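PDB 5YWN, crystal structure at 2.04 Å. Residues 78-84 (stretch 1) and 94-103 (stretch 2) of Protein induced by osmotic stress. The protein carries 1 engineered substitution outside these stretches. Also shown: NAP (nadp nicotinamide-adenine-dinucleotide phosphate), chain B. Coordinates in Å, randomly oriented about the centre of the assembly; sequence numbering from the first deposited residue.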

# COMPACT_ATOMS: atom_id res chain seq x y z
N LEU A 78 -6.57 -6.07 9.06
CA LEU A 78 -5.62 -5.38 8.23
C LEU A 78 -6.03 -3.91 8.06
O LEU A 78 -6.98 -3.60 7.39
CB LEU A 78 -5.48 -6.09 6.93
CG LEU A 78 -5.46 -7.61 6.97
CD1 LEU A 78 -5.45 -8.24 5.62
CD2 LEU A 78 -4.30 -8.11 7.76
N HIS A 79 -5.29 -3.04 8.71
CA HIS A 79 -5.50 -1.62 8.63
C HIS A 79 -4.71 -0.99 7.49
O HIS A 79 -3.54 -0.75 7.59
CB HIS A 79 -5.15 -0.98 9.95
CG HIS A 79 -5.42 0.48 10.01
ND1 HIS A 79 -6.50 1.06 9.40
CD2 HIS A 79 -4.76 1.49 10.61
CE1 HIS A 79 -6.49 2.35 9.63
NE2 HIS A 79 -5.45 2.63 10.37
N THR A 80 -5.38 -0.76 6.39
CA THR A 80 -4.76 -0.22 5.20
C THR A 80 -5.17 1.21 4.81
O THR A 80 -4.48 1.86 4.11
CB THR A 80 -4.99 -1.14 3.98
OG1 THR A 80 -6.28 -0.95 3.48
CG2 THR A 80 -4.81 -2.59 4.30
N ALA A 81 -6.32 1.64 5.27
CA ALA A 81 -6.79 2.94 4.96
C ALA A 81 -5.92 4.05 5.52
O ALA A 81 -5.59 4.06 6.64
CB ALA A 81 -8.22 3.11 5.40
N SER A 82 -5.55 4.97 4.65
CA SER A 82 -4.81 6.14 4.97
C SER A 82 -5.02 7.20 3.90
O SER A 82 -5.17 6.88 2.77
CB SER A 82 -3.32 5.84 5.00
OG SER A 82 -2.72 6.40 6.08
N PRO A 83 -4.92 8.46 4.26
CA PRO A 83 -4.91 9.51 3.25
C PRO A 83 -3.73 9.40 2.34
O PRO A 83 -2.63 9.08 2.70
CB PRO A 83 -4.84 10.77 4.04
CG PRO A 83 -5.13 10.42 5.42
CD PRO A 83 -4.81 9.00 5.59
N VAL A 84 -4.03 9.59 1.09
CA VAL A 84 -3.03 9.64 0.09
C VAL A 84 -3.17 10.85 -0.84
O VAL A 84 -2.69 10.81 -1.90
CB VAL A 84 -2.94 8.28 -0.66
CG1 VAL A 84 -2.51 7.16 0.27
CG2 VAL A 84 -4.28 7.92 -1.26
N GLU A 94 -6.33 16.83 7.22
CA GLU A 94 -6.52 15.97 6.11
C GLU A 94 -5.50 14.87 5.89
O GLU A 94 -5.77 13.95 5.18
CB GLU A 94 -6.68 16.79 4.85
CG GLU A 94 -7.79 17.81 4.87
CD GLU A 94 -7.88 18.57 3.57
OE1 GLU A 94 -7.66 19.78 3.55
OE2 GLU A 94 -8.13 17.92 2.58
N ILE A 95 -4.34 14.98 6.46
CA ILE A 95 -3.37 13.96 6.28
C ILE A 95 -2.89 13.35 7.61
O ILE A 95 -3.02 12.21 7.80
CB ILE A 95 -2.18 14.50 5.48
CG1 ILE A 95 -2.62 14.90 4.08
CG2 ILE A 95 -1.06 13.49 5.42
CD1 ILE A 95 -1.58 15.60 3.27
N LEU A 96 -2.33 14.16 8.47
CA LEU A 96 -1.74 13.68 9.68
C LEU A 96 -2.70 13.08 10.70
O LEU A 96 -2.49 12.01 11.08
CB LEU A 96 -0.89 14.74 10.30
CG LEU A 96 0.40 15.13 9.58
CD1 LEU A 96 0.77 16.52 9.97
CD2 LEU A 96 1.54 14.19 9.87
N ILE A 97 -3.75 13.76 11.06
CA ILE A 97 -4.67 13.27 12.06
C ILE A 97 -5.41 11.97 11.67
O ILE A 97 -5.37 11.06 12.40
CB ILE A 97 -5.62 14.37 12.50
CG1 ILE A 97 -4.87 15.42 13.26
CG2 ILE A 97 -6.74 13.85 13.36
CD1 ILE A 97 -5.67 16.65 13.46
N PRO A 98 -5.97 11.86 10.49
CA PRO A 98 -6.62 10.61 10.11
C PRO A 98 -5.68 9.44 10.12
O PRO A 98 -6.11 8.43 10.50
CB PRO A 98 -7.08 10.88 8.71
CG PRO A 98 -7.29 12.31 8.66
CD PRO A 98 -6.18 12.87 9.47
N ALA A 99 -4.45 9.58 9.67
CA ALA A 99 -3.55 8.51 9.79
C ALA A 99 -3.20 8.15 11.23
O ALA A 99 -3.29 7.05 11.61
CB ALA A 99 -2.30 8.83 9.03
N ILE A 100 -2.75 9.13 12.00
CA ILE A 100 -2.30 8.89 13.33
C ILE A 100 -3.40 8.57 14.36
O ILE A 100 -3.35 7.59 15.00
CB ILE A 100 -1.47 10.09 13.83
CG1 ILE A 100 -0.25 10.32 12.96
CG2 ILE A 100 -1.04 9.89 15.26
CD1 ILE A 100 0.37 11.65 13.19
N ASN A 101 -4.36 9.43 14.48
CA ASN A 101 -5.51 9.18 15.30
C ASN A 101 -6.36 8.01 14.82
O ASN A 101 -6.73 7.20 15.58
CB ASN A 101 -6.34 10.42 15.48
CG ASN A 101 -5.75 11.35 16.52
OD1 ASN A 101 -4.68 11.15 17.00
ND2 ASN A 101 -6.45 12.36 16.83
N GLY A 102 -6.56 7.92 13.53
CA GLY A 102 -7.30 6.82 12.98
C GLY A 102 -6.63 5.50 13.34
O GLY A 102 -7.31 4.60 13.70
N THR A 103 -5.33 5.43 13.25
CA THR A 103 -4.62 4.25 13.64
C THR A 103 -4.69 3.92 15.16
O THR A 103 -4.99 2.87 15.52
CB THR A 103 -3.17 4.23 13.10
OG1 THR A 103 -3.18 4.19 11.68
CG2 THR A 103 -2.44 3.13 13.61
PA NAP B . -5.44 4.63 -2.39
O1A NAP B . -5.60 3.74 -3.60
O2A NAP B . -5.90 6.07 -2.44
O5B NAP B . -6.16 3.91 -1.14
C5B NAP B . -6.57 4.68 -0.01
C4B NAP B . -7.91 4.16 0.51
O4B NAP B . -8.07 4.51 1.89
C3B NAP B . -9.07 4.75 -0.27
O3B NAP B . -9.82 3.72 -0.92
C2B NAP B . -9.93 5.48 0.75
O2B NAP B . -11.25 4.94 0.77
C1B NAP B . -9.25 5.30 2.10
N9A NAP B . -8.89 6.62 2.67
C8A NAP B . -7.99 7.48 2.15
N7A NAP B . -7.90 8.59 2.92
C5A NAP B . -8.75 8.45 3.96
C6A NAP B . -9.14 9.25 5.14
N6A NAP B . -8.59 10.47 5.37
N1A NAP B . -10.07 8.73 5.97
C2A NAP B . -10.62 7.52 5.76
N3A NAP B . -10.31 6.75 4.70
C4A NAP B . -9.40 7.14 3.79
O3 NAP B . -3.89 4.62 -1.95
PN NAP B . -2.99 3.30 -2.18
O1N NAP B . -1.87 3.66 -3.13
O2N NAP B . -3.91 2.15 -2.50
O5D NAP B . -2.35 3.05 -0.73
C5D NAP B . -2.86 2.02 0.12
C4D NAP B . -2.12 2.03 1.45
O4D NAP B . -0.80 1.49 1.29
C3D NAP B . -1.98 3.44 2.00
O3D NAP B . -2.68 3.57 3.25
C2D NAP B . -0.50 3.68 2.20
O2D NAP B . -0.21 3.98 3.57
C1D NAP B . 0.20 2.39 1.78
N1N NAP B . 1.19 2.67 0.74
C2N NAP B . 0.84 2.61 -0.55
C3N NAP B . 1.76 2.87 -1.56
C7N NAP B . 1.36 2.80 -3.00
O7N NAP B . 2.09 3.27 -3.85
N7N NAP B . 0.20 2.21 -3.31
C4N NAP B . 3.06 3.21 -1.21
C5N NAP B . 3.40 3.27 0.13
C6N NAP B . 2.44 3.00 1.09
P2B NAP B . -12.40 5.55 -0.18
O1X NAP B . -13.68 5.25 0.56
O2X NAP B . -12.06 7.01 -0.28
O3X NAP B . -12.23 4.78 -1.48
O HOH W 1 -5.45 5.54 9.50

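Stretch 1 leaves a strand at His-79 and runs as loop past one side of the helix that carries stretch 2, burying 267 Å² summed over both sides. The register is antiparallel: the nearest CA pairs run from His-79 with Thr-103 (7.8 Å between CA atoms) through Ser-82 with Ala-99 (5.5 Å, CA to CA) to Pro-83 with Ile-95 (5.6 Å, CA to CA). The backbones are thus farthest apart at the strand end, where a long side chain spans the gap.

Leu-78 stays out of reach. His-79 points its CA-to-CB bond toward the helix, and with chi1 at -176° (t) its ring extends far enough for NE2 to donate a hydrogen bond to Thr-103 OG1, 3.1 Å away. The acceptor lies at the ring edge, near the ring plane, as expected for a bond along the N-H direction. The proton of Thr-103 OG1 is committed to Ala-99 O, one helical turn back, at 2.9 Å from OG1; the hydroxyl therefore accepts from the histidine while donating to the backbone. Thr-103 holds chi1 at -64° (m) in this arrangement. His-79 ND1 is satisfied elsewhere in the structure.

Water 1 adds a second link. It lies 3.0 Å from His-79 NE2 and hydrogen-bonds to it, and it can donate to Ala-81 O at 3.2 Å and to Pro-98 O at 3.1 Å, both measured from the water oxygen. Since more acceptors are in reach than it has protons, these bonds need not all form at once. Pro-98 O also accepts a weak helical bond from Gly-102 N, at 3.1 Å.

Thr-80 makes no contact with the helix; its backbone O instead accepts a hydrogen bond from NAP O3D at 2.6 Å. Ala-81 likewise has no direct contact within 4.5 Å. At Ser-82 the CA-to-CB bond points sideways, and OG comes within 3.8 Å of Ala-99 CB, a packing contact rather than a polar one.

Pro-83 is the main packing residue, with 82 Å² covered by the helix. Its CA-to-CB bond points toward stretch 2, and its ring rests on backbone as well as side chains: CB is 3.5 Å from Glu-94 O and CG 3.6 Å from Ile-95 O. Apolar packing follows, from CG to Pro-98 CB at 3.9 Å and from CD to Ala-99 CB at 4.3 Å. Val-84 turns its CA-to-CB bond away, and the contact ends there.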